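Local coordinates for protein alpha-1,4-endofucoidanase (Mariniflexile fucanivorans, PDB 6DLH) that hydrolyses alpha-1,4 linkages within fucoidan chains as an endo-acting, retaining glycoside hydrolase of family 107, at residues D109-A112 and N113-I117; T657-L660 and G661-Y664. All blocks are in the same frame, centred on the assembly; numbering follows the deposited sequence.

Contact 1: D109-A112 and N113-I117; sequences DTDA and NGDPI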
ATOM      1  N   ASP A 109     -12.858  -8.519 -16.829  1.00 63.71           N
ATOM      2  CA  ASP A 109     -13.849  -9.434 -16.276  1.00 65.14           C
ATOM      3  C   ASP A 109     -14.483  -8.799 -15.042  1.00 66.68           C
ATOM      4  O   ASP A 109     -13.831  -8.028 -14.338  1.00 66.09           O
ATOM      5  CB  ASP A 109     -13.256 -10.819 -15.988  1.00 67.50           C
ATOM      6  CG  ASP A 109     -12.368 -11.360 -17.098  1.00 72.49           C
ATOM      7  OD1 ASP A 109     -12.734 -11.196 -18.282  1.00 71.43           O
ATOM      8  OD2 ASP A 109     -11.310 -11.938 -16.772  1.00 70.45           O
ATOM      9  N   THR A 110     -15.759  -9.124 -14.794  1.00 66.64           N
ATOM     10  CA  THR A 110     -16.510  -8.475 -13.731  1.00 69.97           C
ATOM     11  C   THR A 110     -17.270  -9.491 -12.882  1.00 70.06           C
ATOM     12  O   THR A 110     -17.390 -10.663 -13.231  1.00 71.83           O
ATOM     13  CB  THR A 110     -17.434  -7.370 -14.262  1.00 74.30           C
ATOM     14  OG1 THR A 110     -18.323  -7.931 -15.229  1.00 78.95           O
ATOM     15  CG2 THR A 110     -16.687  -6.194 -14.854  1.00 72.31           C
ATOM     16  N   ASP A 111     -17.797  -8.993 -11.763  1.00 72.60           N
ATOM     17  CA  ASP A 111     -18.434  -9.780 -10.725  1.00 74.74           C
ATOM     18  C   ASP A 111     -19.949  -9.663 -10.906  1.00 76.31           C
ATOM     19  O   ASP A 111     -20.416  -8.855 -11.705  1.00 76.75           O
ATOM     20  CB  ASP A 111     -17.868  -9.323  -9.375  1.00 76.74           C
ATOM     21  CG  ASP A 111     -18.665  -9.694  -8.138  1.00 79.46           C
ATOM     22  OD1 ASP A 111     -19.219 -10.812  -8.102  1.00 85.50           O
ATOM     23  OD2 ASP A 111     -18.712  -8.860  -7.212  1.00 79.38           O
ATOM     24  N   ALA A 112     -20.711 -10.475 -10.164  1.00 78.36           N
ATOM     25  CA  ALA A 112     -22.167 -10.419 -10.180  1.00 80.40           C
ATOM     26  C   ALA A 112     -22.676  -9.103  -9.585  1.00 80.77           C
ATOM     27  O   ALA A 112     -23.884  -8.912  -9.443  1.00 82.73           O
ATOM     28  CB  ALA A 112     -22.741 -11.617  -9.457  1.00 80.67           C
ATOM     29  N   ASN A 113     -21.747  -8.197  -9.248  1.00 75.85           N
ATOM     30  CA  ASN A 113     -22.096  -6.887  -8.717  1.00 70.38           C
ATOM     31  C   ASN A 113     -21.481  -5.788  -9.580  1.00 65.84           C
ATOM     32  O   ASN A 113     -21.682  -4.605  -9.314  1.00 66.75           O
ATOM     33  CB  ASN A 113     -21.737  -6.752  -7.235  1.00 69.62           C
ATOM     34  CG  ASN A 113     -22.785  -7.342  -6.315  1.00 74.94           C
ATOM     35  OD1 ASN A 113     -22.462  -8.095  -5.397  1.00 78.19           O
ATOM     36  ND2 ASN A 113     -24.045  -7.006  -6.545  1.00 74.87           N
ATOM     37  N   GLY A 114     -20.742  -6.196 -10.619  1.00 61.50           N
ATOM     38  CA  GLY A 114     -20.121  -5.268 -11.552  1.00 60.58           C
ATOM     39  C   GLY A 114     -18.705  -4.889 -11.124  1.00 61.67           C
ATOM     40  O   GLY A 114     -17.981  -4.231 -11.871  1.00 60.68           O
ATOM     41  N   ASP A 115     -18.329  -5.315  -9.912  1.00 61.43           N
ATOM     42  CA  ASP A 115     -17.008  -5.063  -9.359  1.00 58.97           C
ATOM     43  C   ASP A 115     -15.987  -5.887 -10.136  1.00 54.61           C
ATOM     44  O   ASP A 115     -16.296  -6.999 -10.560  1.00 56.48           O
ATOM     45  CB  ASP A 115     -16.980  -5.340  -7.851  1.00 58.08           C
ATOM     46  CG  ASP A 115     -17.821  -4.364  -7.043  1.00 58.76           C
ATOM     47  OD1 ASP A 115     -17.557  -3.151  -7.137  1.00 59.38           O
ATOM     48  OD2 ASP A 115     -18.740  -4.824  -6.333  1.00 57.92           O
ATOM     49  N   PRO A 116     -14.756  -5.370 -10.364  1.00 51.74           N
ATOM     50  CA  PRO A 116     -13.720  -6.124 -11.073  1.00 51.16           C
ATOM     51  C   PRO A 116     -13.361  -7.479 -10.456  1.00 53.25           C
ATOM     52  O   PRO A 116     -13.643  -7.756  -9.285  1.00 51.21           O
ATOM     53  CB  PRO A 116     -12.509  -5.178 -11.047  1.00 50.25           C
ATOM     54  CG  PRO A 116     -13.125  -3.807 -10.906  1.00 49.03           C
ATOM     55  CD  PRO A 116     -14.303  -4.023  -9.981  1.00 49.17           C
ATOM     56  N   ILE A 117     -12.763  -8.327 -11.301  1.00 53.75           N
ATOM     57  CA  ILE A 117     -12.273  -9.649 -10.950  1.00 53.40           C
ATOM     58  C   ILE A 117     -11.093  -9.933 -11.879  1.00 53.16           C
ATOM     59  O   ILE A 117     -11.064  -9.439 -13.005  1.00 51.61           O
ATOM     60  CB  ILE A 117     -13.403 -10.697 -11.048  1.00 54.13           C
ATOM     61  CG1 ILE A 117     -13.466 -11.597  -9.811  1.00 56.44           C
ATOM     62  CG2 ILE A 117     -13.320 -11.504 -12.335  1.00 56.82           C
ATOM     63  CD1 ILE A 117     -14.841 -12.163  -9.529  1.00 58.32           C
TER
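Asp109 and Ile117 close the neck of a surface loop through backbone and side chain together. Ile117 N donates to Asp109 O at 3.2 Å, and the same oxygen also receives the indole N-H of Trp106. Further toward the tip, Asp111 N reaches Asp115 O at 2.8 Å in a weak, bent bond, and Gly114 N donates to Asp111 O at 2.9 Å. This is a type I turn with a G1 bulge: Ala112 and Asn113 occupy the corner, and Gly114 follows with a positive phi of 91°, where a beta carbon would strike the preceding carbonyl oxygen. Apolar contacts lie along one flank. Ile117 CG2 rests against Asp109 CB at 3.7 Å, while Ile117 CD1 extends to Asp111 CB at 4.2 Å. Among the charged groups, Asp109 OD2 forms a salt bridge with Arg171. With CG anti to the backbone N (chi1 162°), Asp111 lays its carboxylate beside Asn113, the carboxylate and amide planes nearly perpendicular, and OD1 takes a weak bond from Ala112 N. A leucine in place of Asp111 would probably leave Ala112 N without its weak side-chain acceptor. Asp111 OD2 also lies 4.1 Å from Asp115 OD2, a likely mild repulsion; Asp115 OD1 has a long, weak ion pair with Lys546.

Contact 2: T657-L660 and G661-Y664; sequences TLQL and GTDY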
ATOM      1  N   THR A 657     -33.233 -12.690   2.790  1.00 51.23           N
ATOM      2  CA  THR A 657     -33.400 -11.249   2.693  1.00 49.58           C
ATOM      3  C   THR A 657     -33.573 -10.847   1.230  1.00 51.51           C
ATOM      4  O   THR A 657     -32.732 -11.163   0.387  1.00 50.65           O
ATOM      5  CB  THR A 657     -32.282 -10.499   3.436  1.00 50.38           C
ATOM      6  OG1 THR A 657     -32.427 -10.705   4.842  1.00 47.97           O
ATOM      7  CG2 THR A 657     -32.287  -9.009   3.170  1.00 49.61           C
ATOM      8  N   LEU A 658     -34.693 -10.170   0.943  1.00 49.63           N
ATOM      9  CA  LEU A 658     -34.918  -9.545  -0.350  1.00 45.96           C
ATOM     10  C   LEU A 658     -34.275  -8.162  -0.335  1.00 47.73           C
ATOM     11  O   LEU A 658     -34.420  -7.416   0.636  1.00 45.09           O
ATOM     12  CB  LEU A 658     -36.424  -9.446  -0.618  1.00 45.26           C
ATOM     13  CG  LEU A 658     -37.179 -10.770  -0.763  1.00 43.60           C
ATOM     14  CD1 LEU A 658     -38.661 -10.517  -1.010  1.00 43.24           C
ATOM     15  CD2 LEU A 658     -36.590 -11.640  -1.865  1.00 38.80           C
ATOM     16  N   GLN A 659     -33.575  -7.839  -1.430  1.00 50.05           N
ATOM     17  CA  GLN A 659     -32.679  -6.696  -1.482  1.00 51.54           C
ATOM     18  C   GLN A 659     -33.046  -5.794  -2.661  1.00 48.37           C
ATOM     19  O   GLN A 659     -33.092  -6.248  -3.805  1.00 45.63           O
ATOM     20  CB  GLN A 659     -31.239  -7.196  -1.626  1.00 56.61           C
ATOM     21  CG  GLN A 659     -30.182  -6.127  -1.384  1.00 65.16           C
ATOM     22  CD  GLN A 659     -29.783  -6.046   0.069  1.00 71.78           C
ATOM     23  OE1 GLN A 659     -29.480  -7.055   0.706  1.00 75.43           O
ATOM     24  NE2 GLN A 659     -29.772  -4.835   0.603  1.00 70.61           N
ATOM     25  N   LEU A 660     -33.297  -4.512  -2.360  1.00 47.60           N
ATOM     26  CA  LEU A 660     -33.472  -3.494  -3.385  1.00 47.87           C
ATOM     27  C   LEU A 660     -32.207  -3.463  -4.234  1.00 50.09           C
ATOM     28  O   LEU A 660     -31.112  -3.272  -3.711  1.00 51.96           O
ATOM     29  CB  LEU A 660     -33.721  -2.133  -2.722  1.00 46.51           C
ATOM     30  CG  LEU A 660     -33.835  -0.930  -3.660  1.00 45.48           C
ATOM     31  CD1 LEU A 660     -35.120  -0.980  -4.474  1.00 45.88           C
ATOM     32  CD2 LEU A 660     -33.764   0.376  -2.881  1.00 45.54           C
ATOM     33  N   GLY A 661     -32.374  -3.697  -5.537  1.00 51.70           N
ATOM     34  CA  GLY A 661     -31.259  -3.655  -6.469  1.00 49.80           C
ATOM     35  C   GLY A 661     -30.832  -5.053  -6.891  1.00 48.06           C
ATOM     36  O   GLY A 661     -30.133  -5.206  -7.887  1.00 49.07           O
ATOM     37  N   THR A 662     -31.271  -6.057  -6.125  1.00 46.58           N
ATOM     38  CA  THR A 662     -30.981  -7.448  -6.438  1.00 48.99           C
ATOM     39  C   THR A 662     -32.274  -8.170  -6.829  1.00 47.77           C
ATOM     40  O   THR A 662     -32.318  -8.872  -7.841  1.00 43.90           O
ATOM     41  CB  THR A 662     -30.225  -8.136  -5.288  1.00 50.17           C
ATOM     42  OG1 THR A 662     -29.147  -7.299  -4.861  1.00 49.19           O
ATOM     43  CG2 THR A 662     -29.701  -9.512  -5.646  1.00 47.79           C
ATOM     44  N   ASP A 663     -33.320  -7.983  -6.013  1.00 47.30           N
ATOM     45  CA  ASP A 663     -34.543  -8.762  -6.146  1.00 51.46           C
ATOM     46  C   ASP A 663     -35.668  -7.919  -6.752  1.00 51.01           C
ATOM     47  O   ASP A 663     -36.562  -8.463  -7.398  1.00 49.97           O
ATOM     48  CB  ASP A 663     -34.933  -9.406  -4.813  1.00 50.10           C
ATOM     49  CG  ASP A 663     -33.835 -10.284  -4.230  1.00 49.84           C
ATOM     50  OD1 ASP A 663     -33.528 -11.324  -4.849  1.00 47.17           O
ATOM     51  OD2 ASP A 663     -33.295  -9.914  -3.165  1.00 47.13           O
ATOM     52  N   TYR A 664     -35.605  -6.598  -6.545  1.00 50.20           N
ATOM     53  CA  TYR A 664     -36.680  -5.692  -6.918  1.00 51.80           C
ATOM     54  C   TYR A 664     -36.117  -4.281  -7.084  1.00 56.71           C
ATOM     55  O   TYR A 664     -35.214  -3.874  -6.350  1.00 59.90           O
ATOM     56  CB  TYR A 664     -37.816  -5.734  -5.885  1.00 46.07           C
ATOM     57  CG  TYR A 664     -37.454  -5.248  -4.504  1.00 44.25           C
ATOM     58  CD1 TYR A 664     -37.488  -3.898  -4.193  1.00 45.51           C
ATOM     59  CD2 TYR A 664     -37.073  -6.131  -3.503  1.00 44.50           C
ATOM     60  CE1 TYR A 664     -37.143  -3.434  -2.932  1.00 44.70           C
ATOM     61  CE2 TYR A 664     -36.728  -5.686  -2.233  1.00 40.86           C
ATOM     62  CZ  TYR A 664     -36.760  -4.330  -1.948  1.00 44.02           C
ATOM     63  OH  TYR A 664     -36.423  -3.858  -0.711  1.00 43.40           O
TER
HETATM   64  O   HOH W   1     -31.282 -11.015  -1.861  1.00 42.62           O
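Gln659 and Asp663 are joined by reciprocal hydrogen bonds where strand 654-659 of the last Ig-like domain of this chain runs out into a type II turn, with Leu660 and Gly661 at its corner. Gln659 O receives two backbone donors: Asp663 N at 2.8 Å, nearly in line with the C=O bond, and Thr662 N at 3.0 Å, from above the carbonyl plane. In return, the carboxylate of Asp663 folds back towards the strand. Its CG stands beside the backbone N and anti to the carbonyl carbon (chi1 -57°), which carries OD2 to 2.7 Å from Gln659 N; OD2 accepts the N-H on its anti lone pair, the one turned away from OD1. The side chain thus occupies a backbone donor just where the chain leaves the strand. The side chains of Leu658 and Asp663 cross at about a right angle, with Leu658 CD2 3.9 Å from Asp663 CG, and Leu658 itself packs on Leu643 and Leu695, of strands 642-649 and 692-697.

Tyr664 makes the other half of the arrangement. Its ring carbon CG sits between the backbone N and the carbonyl carbon (chi1 64°), a rotamer that brings the ring back against the Gln659-Leu660 backbone. Leu660 CA consequently lies over one ring face in a CH-pi contact, 3.9 Å from the centroid, towards the rim. Leu660 CD1 meets Tyr664 CE1 at 3.5 Å, these two side chains also running roughly perpendicular. Gly661, whose positive phi leaves no room for a beta carbon, donates its N-H to Tyr664 O. Finally, a water bridges Asp663 and the strand, giving one proton to Thr657 O and the other to Asp663 OD2, 2.6 Å away.

Contact 1 precedes contact 2 by more than 500 residues, yet their centres are only 18 Å apart and their nearest atoms about 5 Å, without touching. The 109-117 loop, between helices 100-104 and 129-139, projects from the N-terminal part that holds the seven-stranded parallel sheet; 657-664 leaves an edge strand of the C-terminal Ig-like domain of this chain, at about 10 Å from a bound calcium ion in the case of the Leu660 side chain. Neighbouring residues of the middle Ig-like region face both: Lys546 pairs weakly with Asp115, and Leu545 touches Leu660. The chain therefore folds back, bringing its last Ig-like domain near the parallel-sheet portion.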